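Local coordinates for TgTwinScan_2721 - E2 domain (Toxoplasma gondii, PDB 2F4Z), which is probably a ubiquitin-conjugating (E2) enzyme, expected to carry activated ubiquitin as a thioester and pass it on toward substrates, at residues D73-I81 against H93-P101. Sequence-based numbering, arbitrary orientation.
Sequences DIHRWRGFI and HFTLDIVIP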
ATOM      1  N   ASP A  73      -9.934  -6.056  22.779  1.00 39.22           N
ATOM      2  CA  ASP A  73      -9.425  -4.705  22.388  1.00 38.18           C
ATOM      3  C   ASP A  73      -9.016  -4.634  20.904  1.00 37.32           C
ATOM      4  O   ASP A  73      -8.053  -5.310  20.522  1.00 38.87           O
ATOM      5  CB  ASP A  73      -8.191  -4.414  23.251  1.00 38.22           C
ATOM      6  CG  ASP A  73      -7.778  -2.986  23.214  1.00 38.27           C
ATOM      7  OD1 ASP A  73      -7.029  -2.578  24.102  1.00 41.48           O
ATOM      8  OD2 ASP A  73      -8.150  -2.246  22.300  1.00 40.42           O
ATOM      9  N   ILE A  74      -9.684  -3.835  20.066  1.00 35.24           N
ATOM     10  CA  ILE A  74      -9.296  -3.741  18.620  1.00 33.89           C
ATOM     11  C   ILE A  74      -7.945  -2.998  18.386  1.00 31.49           C
ATOM     12  O   ILE A  74      -7.522  -2.867  17.242  1.00 29.42           O
ATOM     13  CB  ILE A  74     -10.276  -2.914  17.710  1.00 33.65           C
ATOM     14  CG1 ILE A  74     -11.246  -2.132  18.523  1.00 36.76           C
ATOM     15  CG2 ILE A  74     -10.751  -3.686  16.398  1.00 34.07           C
ATOM     16  CD1 ILE A  74     -10.602  -0.912  19.087  1.00 39.54           C
ATOM     17  N   HIS A  75      -7.359  -2.454  19.459  1.00 30.35           N
ATOM     18  CA  HIS A  75      -6.022  -1.810  19.465  1.00 29.15           C
ATOM     19  C   HIS A  75      -4.919  -2.764  19.902  1.00 28.13           C
ATOM     20  O   HIS A  75      -3.753  -2.371  20.006  1.00 27.62           O
ATOM     21  CB  HIS A  75      -6.026  -0.562  20.352  1.00 29.98           C
ATOM     22  CG  HIS A  75      -6.687   0.601  19.695  1.00 32.78           C
ATOM     23  ND1 HIS A  75      -8.035   0.836  19.789  1.00 34.97           N
ATOM     24  CD2 HIS A  75      -6.201   1.540  18.843  1.00 35.24           C
ATOM     25  CE1 HIS A  75      -8.352   1.888  19.057  1.00 36.00           C
ATOM     26  NE2 HIS A  75      -7.258   2.343  18.481  1.00 34.96           N
ATOM     27  N   ARG A  76      -5.280  -4.018  20.172  1.00 25.53           N
ATOM     28  CA  ARG A  76      -4.279  -5.019  20.499  1.00 27.28           C
ATOM     29  C   ARG A  76      -4.546  -6.262  19.655  1.00 27.19           C
ATOM     30  O   ARG A  76      -5.633  -6.867  19.725  1.00 28.24           O
ATOM     31  CB  ARG A  76      -4.295  -5.307  22.011  1.00 28.21           C
ATOM     32  CG  ARG A  76      -3.159  -6.239  22.452  1.00 32.50           C
ATOM     33  CD  ARG A  76      -1.774  -5.567  22.213  1.00 38.14           C
ATOM     34  NE  ARG A  76      -0.693  -6.324  22.822  1.00 42.19           N
ATOM     35  CZ  ARG A  76      -0.228  -6.120  24.049  1.00 44.52           C
ATOM     36  NH1 ARG A  76       0.768  -6.880  24.491  1.00 49.08           N
ATOM     37  NH2 ARG A  76      -0.747  -5.176  24.832  1.00 42.05           N
ATOM     38  N   TRP A  77      -3.617  -6.589  18.776  1.00 26.48           N
ATOM     39  CA  TRP A  77      -3.820  -7.721  17.864  1.00 25.62           C
ATOM     40  C   TRP A  77      -2.668  -8.694  17.978  1.00 26.13           C
ATOM     41  O   TRP A  77      -1.556  -8.367  18.453  1.00 26.87           O
ATOM     42  CB  TRP A  77      -3.840  -7.283  16.382  1.00 25.46           C
ATOM     43  CG  TRP A  77      -4.980  -6.433  15.829  1.00 24.84           C
ATOM     44  CD1 TRP A  77      -5.891  -5.680  16.529  1.00 24.59           C
ATOM     45  CD2 TRP A  77      -5.244  -6.194  14.445  1.00 25.36           C
ATOM     46  NE1 TRP A  77      -6.715  -4.996  15.661  1.00 24.43           N
ATOM     47  CE2 TRP A  77      -6.343  -5.297  14.372  1.00 27.20           C
ATOM     48  CE3 TRP A  77      -4.662  -6.653  13.253  1.00 27.04           C
ATOM     49  CZ2 TRP A  77      -6.867  -4.835  13.143  1.00 25.37           C
ATOM     50  CZ3 TRP A  77      -5.193  -6.205  12.028  1.00 26.70           C
ATOM     51  CH2 TRP A  77      -6.295  -5.317  11.987  1.00 26.50           C
ATOM     52  N   ARG A  78      -2.919  -9.873  17.462  1.00 25.99           N
ATOM     53  CA  ARG A  78      -1.922 -10.897  17.273  1.00 28.42           C
ATOM     54  C   ARG A  78      -1.837 -11.118  15.759  1.00 27.49           C
ATOM     55  O   ARG A  78      -2.892 -11.192  15.110  1.00 28.11           O
ATOM     56  CB  ARG A  78      -2.436 -12.146  17.938  1.00 28.93           C
ATOM     57  CG  ARG A  78      -1.428 -13.090  18.337  1.00 35.94           C
ATOM     58  CD  ARG A  78      -2.180 -14.303  18.942  1.00 46.45           C
ATOM     59  NE  ARG A  78      -2.790 -14.009  20.244  1.00 52.92           N
ATOM     60  CZ  ARG A  78      -2.100 -13.949  21.384  1.00 57.17           C
ATOM     61  NH1 ARG A  78      -0.766 -14.147  21.363  1.00 59.66           N
ATOM     62  NH2 ARG A  78      -2.730 -13.694  22.536  1.00 55.47           N
ATOM     63  N   GLY A  79      -0.616 -11.087  15.201  1.00 25.83           N
ATOM     64  CA  GLY A  79      -0.382 -11.347  13.785  1.00 25.20           C
ATOM     65  C   GLY A  79       0.202 -12.752  13.638  1.00 25.50           C
ATOM     66  O   GLY A  79       0.827 -13.253  14.564  1.00 24.27           O
ATOM     67  N   PHE A  80      -0.065 -13.389  12.494  1.00 25.98           N
ATOM     68  CA  PHE A  80       0.399 -14.745  12.186  1.00 26.60           C
ATOM     69  C   PHE A  80       0.968 -14.690  10.823  1.00 26.73           C
ATOM     70  O   PHE A  80       0.356 -14.123   9.932  1.00 27.01           O
ATOM     71  CB  PHE A  80      -0.752 -15.773  12.194  1.00 27.76           C
ATOM     72  CG  PHE A  80      -1.427 -15.832  13.515  1.00 29.65           C
ATOM     73  CD1 PHE A  80      -2.635 -15.174  13.731  1.00 27.97           C
ATOM     74  CD2 PHE A  80      -0.782 -16.424  14.588  1.00 30.13           C
ATOM     75  CE1 PHE A  80      -3.192 -15.191  14.978  1.00 26.54           C
ATOM     76  CE2 PHE A  80      -1.330 -16.408  15.822  1.00 28.98           C
ATOM     77  CZ  PHE A  80      -2.544 -15.815  16.009  1.00 30.38           C
ATOM     78  N   ILE A  81       2.136 -15.291  10.652  1.00 26.27           N
ATOM     79  CA  ILE A  81       2.871 -15.236   9.388  1.00 27.99           C
ATOM     80  C   ILE A  81       3.453 -16.612   9.158  1.00 26.91           C
ATOM     81  O   ILE A  81       3.973 -17.224  10.083  1.00 25.36           O
ATOM     82  CB  ILE A  81       3.995 -14.126   9.495  1.00 28.50           C
ATOM     83  CG1 ILE A  81       3.336 -12.742   9.497  1.00 31.25           C
ATOM     84  CG2 ILE A  81       4.997 -14.178   8.345  1.00 32.85           C
ATOM     85  CD1 ILE A  81       4.341 -11.592   9.796  1.00 31.34           C
ATOM     86  N   HIS A  93       5.294 -21.265  11.757  1.00 28.99           N
ATOM     87  CA  HIS A  93       4.158 -20.389  12.007  1.00 30.54           C
ATOM     88  C   HIS A  93       4.556 -19.409  13.063  1.00 27.82           C
ATOM     89  O   HIS A  93       4.801 -19.812  14.154  1.00 28.22           O
ATOM     90  CB  HIS A  93       2.926 -21.227  12.490  1.00 32.14           C
ATOM     91  CG  HIS A  93       2.452 -22.190  11.448  1.00 39.82           C
ATOM     92  ND1 HIS A  93       1.905 -21.762  10.244  1.00 45.87           N
ATOM     93  CD2 HIS A  93       2.562 -23.547  11.359  1.00 47.21           C
ATOM     94  CE1 HIS A  93       1.651 -22.820   9.487  1.00 50.64           C
ATOM     95  NE2 HIS A  93       2.033 -23.915  10.139  1.00 49.36           N
ATOM     96  N   PHE A  94       4.579 -18.117  12.733  1.00 26.72           N
ATOM     97  CA  PHE A  94       5.188 -17.093  13.615  1.00 25.98           C
ATOM     98  C   PHE A  94       4.098 -16.177  14.072  1.00 25.43           C
ATOM     99  O   PHE A  94       3.276 -15.732  13.242  1.00 28.23           O
ATOM    100  CB  PHE A  94       6.320 -16.342  12.881  1.00 24.60           C
ATOM    101  CG  PHE A  94       7.436 -17.254  12.440  1.00 25.60           C
ATOM    102  CD1 PHE A  94       7.414 -17.837  11.170  1.00 24.26           C
ATOM    103  CD2 PHE A  94       8.444 -17.618  13.338  1.00 23.77           C
ATOM    104  CE1 PHE A  94       8.425 -18.706  10.766  1.00 23.39           C
ATOM    105  CE2 PHE A  94       9.448 -18.514  12.936  1.00 24.24           C
ATOM    106  CZ  PHE A  94       9.425 -19.045  11.639  1.00 22.13           C
ATOM    107  N   THR A  95       4.048 -15.968  15.370  1.00 24.25           N
ATOM    108  CA  THR A  95       3.106 -15.104  16.032  1.00 24.99           C
ATOM    109  C   THR A  95       3.786 -13.793  16.309  1.00 25.67           C
ATOM    110  O   THR A  95       4.942 -13.784  16.716  1.00 25.17           O
ATOM    111  CB  THR A  95       2.675 -15.769  17.374  1.00 26.25           C
ATOM    112  OG1 THR A  95       1.997 -16.995  17.046  1.00 28.98           O
ATOM    113  CG2 THR A  95       1.741 -14.865  18.237  1.00 25.64           C
ATOM    114  N   LEU A  96       3.067 -12.694  16.047  1.00 25.00           N
ATOM    115  CA  LEU A  96       3.496 -11.346  16.341  1.00 26.87           C
ATOM    116  C   LEU A  96       2.559 -10.676  17.350  1.00 25.92           C
ATOM    117  O   LEU A  96       1.363 -10.901  17.355  1.00 26.06           O
ATOM    118  CB  LEU A  96       3.522 -10.481  15.073  1.00 25.79           C
ATOM    119  CG  LEU A  96       4.427 -10.688  13.852  1.00 31.33           C
ATOM    120  CD1 LEU A  96       5.697  -9.845  13.885  1.00 34.59           C
ATOM    121  CD2 LEU A  96       4.709 -12.091  13.390  1.00 31.36           C
ATOM    122  N   ASP A  97       3.116  -9.853  18.190  1.00 24.63           N
ATOM    123  CA  ASP A  97       2.293  -8.970  18.993  1.00 25.66           C
ATOM    124  C   ASP A  97       2.154  -7.606  18.250  1.00 24.34           C
ATOM    125  O   ASP A  97       3.107  -7.144  17.678  1.00 23.55           O
ATOM    126  CB  ASP A  97       2.945  -8.818  20.385  1.00 25.36           C
ATOM    127  CG  ASP A  97       2.183  -7.868  21.265  1.00 31.10           C
ATOM    128  OD1 ASP A  97       0.930  -7.947  21.349  1.00 33.76           O
ATOM    129  OD2 ASP A  97       2.844  -6.986  21.835  1.00 43.13           O
ATOM    130  N   ILE A  98       0.959  -6.997  18.240  1.00 23.98           N
ATOM    131  CA  ILE A  98       0.656  -5.796  17.460  1.00 22.92           C
ATOM    132  C   ILE A  98      -0.071  -4.836  18.392  1.00 25.22           C
ATOM    133  O   ILE A  98      -1.187  -5.126  18.891  1.00 25.64           O
ATOM    134  CB  ILE A  98      -0.182  -6.063  16.163  1.00 22.17           C
ATOM    135  CG1 ILE A  98       0.494  -7.107  15.235  1.00 23.89           C
ATOM    136  CG2 ILE A  98      -0.507  -4.707  15.356  1.00 20.97           C
ATOM    137  CD1 ILE A  98      -0.472  -7.665  14.123  1.00 21.72           C
ATOM    138  N   VAL A  99       0.562  -3.706  18.644  1.00 24.42           N
ATOM    139  CA  VAL A  99      -0.017  -2.654  19.467  1.00 25.16           C
ATOM    140  C   VAL A  99      -0.361  -1.540  18.501  1.00 26.07           C
ATOM    141  O   VAL A  99       0.518  -0.996  17.795  1.00 26.60           O
ATOM    142  CB  VAL A  99       0.986  -2.170  20.514  1.00 26.01           C
ATOM    143  CG1 VAL A  99       0.428  -0.978  21.331  1.00 27.32           C
ATOM    144  CG2 VAL A  99       1.368  -3.352  21.445  1.00 26.03           C
ATOM    145  N   ILE A 100      -1.633  -1.211  18.433  1.00 26.18           N
ATOM    146  CA  ILE A 100      -2.070  -0.188  17.505  1.00 28.03           C
ATOM    147  C   ILE A 100      -2.208   1.102  18.301  1.00 28.99           C
ATOM    148  O   ILE A 100      -3.025   1.136  19.187  1.00 29.68           O
ATOM    149  CB  ILE A 100      -3.413  -0.597  16.804  1.00 27.52           C
ATOM    150  CG1 ILE A 100      -3.116  -1.863  15.964  1.00 26.89           C
ATOM    151  CG2 ILE A 100      -3.959   0.597  16.009  1.00 25.36           C
ATOM    152  CD1 ILE A 100      -4.252  -2.664  15.578  1.00 32.20           C
ATOM    153  N   PRO A 101      -1.409   2.155  17.974  1.00 30.18           N
ATOM    154  CA  PRO A 101      -1.453   3.384  18.776  1.00 31.62           C
ATOM    155  C   PRO A 101      -2.769   4.200  18.613  1.00 32.11           C
ATOM    156  O   PRO A 101      -3.490   4.001  17.632  1.00 32.10           O
ATOM    157  CB  PRO A 101      -0.225   4.155  18.255  1.00 30.88           C
ATOM    158  CG  PRO A 101      -0.172   3.734  16.809  1.00 31.30           C
ATOM    159  CD  PRO A 101      -0.441   2.282  16.865  1.00 28.70           C
TER
HETATM  160  O   HOH W   1      -0.952  -9.595  20.964  1.00 34.89           O
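W77, G79 and I81 form antiparallel hydrogen-bonded pairs with I98, L96 and F94, and the strand segments 77-81 and 93-99 run at 152° to each other. I100 N adds one more backbone bond, to H75 O, at 2.9 Å. One face of the sheet carries W77, I98, L96 and I81. I100, just beyond the strand, reaches the W77 ring: its CD1 sits over the five-membered ring, 3.5 Å from the centroid, in a CH-pi contact. W77 NE1 also donates to I74 O at 2.8 Å, which ties the indole back to the corner at 74-76. I98 CD1 lies 3.6 Å from G79 N, over the residue that has no side chain. Further along, I81 CD1 meets L96 CD2. Strands 77-82 and 93-99 are the central pair of the four-stranded antiparallel E2 sheet. Helix 144-156 covers W77 and I81, and touches I100. On the other face R76 and D97 form a salt bridge. The R76 chain bends at chi2 (64°) and brings NE 2.7 Å from D97 OD1, on the syn lone pair. The guanidinium and carboxylate planes are 52° apart, and the NH1 bond to the same oxygen is weak. A water donates to W77 O. V99 CG2 lies over one guanidinium face.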